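Local atomic coordinates of putative secreted glycosylhydrolase (Parabacteroides distasonis ATCC 8503, PDB entry 3IMM), a protein that is probably a secreted hydrolase of the 3-keto-disaccharide hydrolase family, acting on carbohydrate substrates yet to be defined. Residues Phe55-Val59 / Val116-Glu121. Residue numbers count along the deposited sequence, not the author numbering.
Sequences FKTDV and VKKPGE
F55 and K56 are extended, in the last part of strand 49-57, while residues 116-121 are the last part of the loop leading into the neighbouring antiparallel strand 122-130. F55, with chi1 in the p well, brings its ring to V116, CE1 lying 3.9 Å from CG2; both side chains also touch C101. The backbone of F55 is hydrogen-bonded to that of N123, and its O also accepts from N123 ND2. At K56 the side chain (chi1 t, chi2 t, chi3 p, chi4 t) passes G120, with CD 3.6 Å from G120 O, and makes a cation-pi contact with W192 on the other neighbouring strand. T57 then meets a type II turn, K118 to E121, closed by E121 N to K118 O at 3.1 Å; G120 occupies its third position at phi/psi 85/-3. G120 N donates to T57 O (2.8 Å), but T57 N is 4.5 Å from E121 O and water fills the gap, accepting from T57 N (2.9 Å) and donating to E121 O (2.5 Å) and K118 O (3.3 Å). The water thus stands between the two backbones where inner strands 49-57 and 122-130 of one sheet of the concanavalin-like beta-sandwich part company. T57 OG1 (chi1 p) donates to a second water (2.6 Å), which donates to K117 O (2.8 Å). D58, its CA 4.6 Å from that of P119, turns its CB away, and OD2 accepts from L190 N. V59 (chi1 t) sets CG2 3.7 Å from P119 CG.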
loop_
_atom_site.group_PDB
_atom_site.type_symbol
_atom_site.label_atom_id
_atom_site.label_comp_id
_atom_site.label_asym_id
_atom_site.label_seq_id
_atom_site.Cartn_x
_atom_site.Cartn_y
_atom_site.Cartn_z
ATOM N N PHE A 55 -8.578 0.882 -6.980
ATOM C CA PHE A 55 -8.285 2.273 -6.740
ATOM C C PHE A 55 -8.305 3.074 -8.037
ATOM O O PHE A 55 -8.077 2.520 -9.134
ATOM C CB PHE A 55 -6.955 2.424 -6.018
ATOM C CG PHE A 55 -5.774 2.048 -6.830
ATOM C CD1 PHE A 55 -5.107 3.016 -7.609
ATOM C CD2 PHE A 55 -5.279 0.747 -6.808
ATOM C CE1 PHE A 55 -3.983 2.676 -8.349
ATOM C CE2 PHE A 55 -4.163 0.394 -7.573
ATOM C CZ PHE A 55 -3.522 1.347 -8.344
ATOM N N LYS A 56 -8.603 4.372 -7.904
ATOM C CA LYS A 56 -8.571 5.339 -9.025
ATOM C C LYS A 56 -7.654 6.492 -8.646
ATOM O O LYS A 56 -7.726 7.029 -7.552
ATOM C CB LYS A 56 -9.989 5.858 -9.288
ATOM C CG LYS A 56 -10.171 6.926 -10.375
ATOM C CD LYS A 56 -11.688 7.218 -10.628
ATOM C CE LYS A 56 -12.294 8.008 -9.495
ATOM N NZ LYS A 56 -13.662 8.463 -9.776
ATOM N N THR A 57 -6.799 6.889 -9.562
ATOM C CA THR A 57 -5.894 7.990 -9.300
ATOM C C THR A 57 -6.399 9.301 -9.854
ATOM O O THR A 57 -7.310 9.353 -10.683
ATOM C CB THR A 57 -4.488 7.720 -9.894
ATOM O OG1 THR A 57 -4.569 7.769 -11.315
ATOM C CG2 THR A 57 -3.964 6.358 -9.439
ATOM N N ASP A 58 -5.793 10.347 -9.310
ATOM C CA ASP A 58 -5.773 11.690 -9.830
ATOM C C ASP A 58 -4.376 11.931 -10.449
ATOM O O ASP A 58 -3.419 11.156 -10.220
ATOM C CB ASP A 58 -5.882 12.618 -8.625
ATOM C CG ASP A 58 -6.777 13.788 -8.833
ATOM O OD1 ASP A 58 -7.278 13.983 -9.959
ATOM O OD2 ASP A 58 -7.022 14.489 -7.817
ATOM N N VAL A 59 -4.225 13.041 -11.164
ATOM C CA VAL A 59 -2.942 13.409 -11.704
ATOM C C VAL A 59 -2.025 13.600 -10.500
ATOM O O VAL A 59 -2.363 14.330 -9.587
ATOM C CB VAL A 59 -2.997 14.688 -12.617
ATOM C CG1 VAL A 59 -1.600 15.170 -12.955
ATOM C CG2 VAL A 59 -3.770 14.389 -13.911
ATOM N N VAL A 116 -0.298 0.930 -14.165
ATOM C CA VAL A 116 -1.395 1.685 -13.611
ATOM C C VAL A 116 -2.029 2.434 -14.767
ATOM O O VAL A 116 -1.362 2.851 -15.706
ATOM C CB VAL A 116 -0.930 2.669 -12.494
ATOM C CG1 VAL A 116 -0.016 3.748 -13.053
ATOM C CG2 VAL A 116 -2.133 3.310 -11.778
ATOM N N LYS A 117 -3.351 2.562 -14.719
ATOM C CA LYS A 117 -4.075 3.286 -15.754
ATOM C C LYS A 117 -3.935 4.769 -15.501
ATOM O O LYS A 117 -3.359 5.194 -14.493
ATOM C CB LYS A 117 -5.524 2.816 -15.785
ATOM C CG LYS A 117 -5.603 1.400 -16.297
ATOM C CD LYS A 117 -6.946 0.832 -16.107
ATOM C CE LYS A 117 -7.043 -0.573 -16.701
ATOM N NZ LYS A 117 -8.379 -1.173 -16.310
ATOM N N LYS A 118 -4.434 5.562 -16.434
ATOM C CA LYS A 118 -4.341 7.024 -16.342
ATOM C C LYS A 118 -5.326 7.556 -15.314
ATOM O O LYS A 118 -6.278 6.869 -14.999
ATOM C CB LYS A 118 -4.597 7.646 -17.721
ATOM C CG LYS A 118 -3.418 7.412 -18.665
ATOM C CD LYS A 118 -3.515 8.279 -19.890
ATOM C CE LYS A 118 -2.353 8.009 -20.840
ATOM N NZ LYS A 118 -2.759 8.325 -22.255
ATOM N N PRO A 119 -5.087 8.775 -14.780
ATOM C CA PRO A 119 -5.961 9.365 -13.808
ATOM C C PRO A 119 -7.394 9.182 -14.213
ATOM O O PRO A 119 -7.701 9.306 -15.384
ATOM C CB PRO A 119 -5.565 10.830 -13.846
ATOM C CG PRO A 119 -4.106 10.754 -14.048
ATOM C CD PRO A 119 -3.958 9.684 -15.079
ATOM N N GLY A 120 -8.246 8.842 -13.248
ATOM C CA GLY A 120 -9.702 8.697 -13.503
ATOM C C GLY A 120 -10.198 7.360 -14.033
ATOM O O GLY A 120 -11.415 7.178 -14.207
ATOM N N GLU A 121 -9.271 6.424 -14.285
ATOM C CA GLU A 121 -9.622 5.064 -14.702
ATOM C C GLU A 121 -9.471 4.157 -13.520
ATOM O O GLU A 121 -8.521 4.319 -12.780
ATOM C CB GLU A 121 -8.668 4.566 -15.779
ATOM C CG GLU A 121 -8.704 5.309 -17.101
ATOM C CD GLU A 121 -10.097 5.410 -17.673
ATOM O OE1 GLU A 121 -10.820 4.387 -17.649
ATOM O OE2 GLU A 121 -10.472 6.510 -18.146
HETATM O O HOH W 1 -2.439 7.021 -12.603
HETATM O O HOH W 2 -6.414 5.489 -12.048
#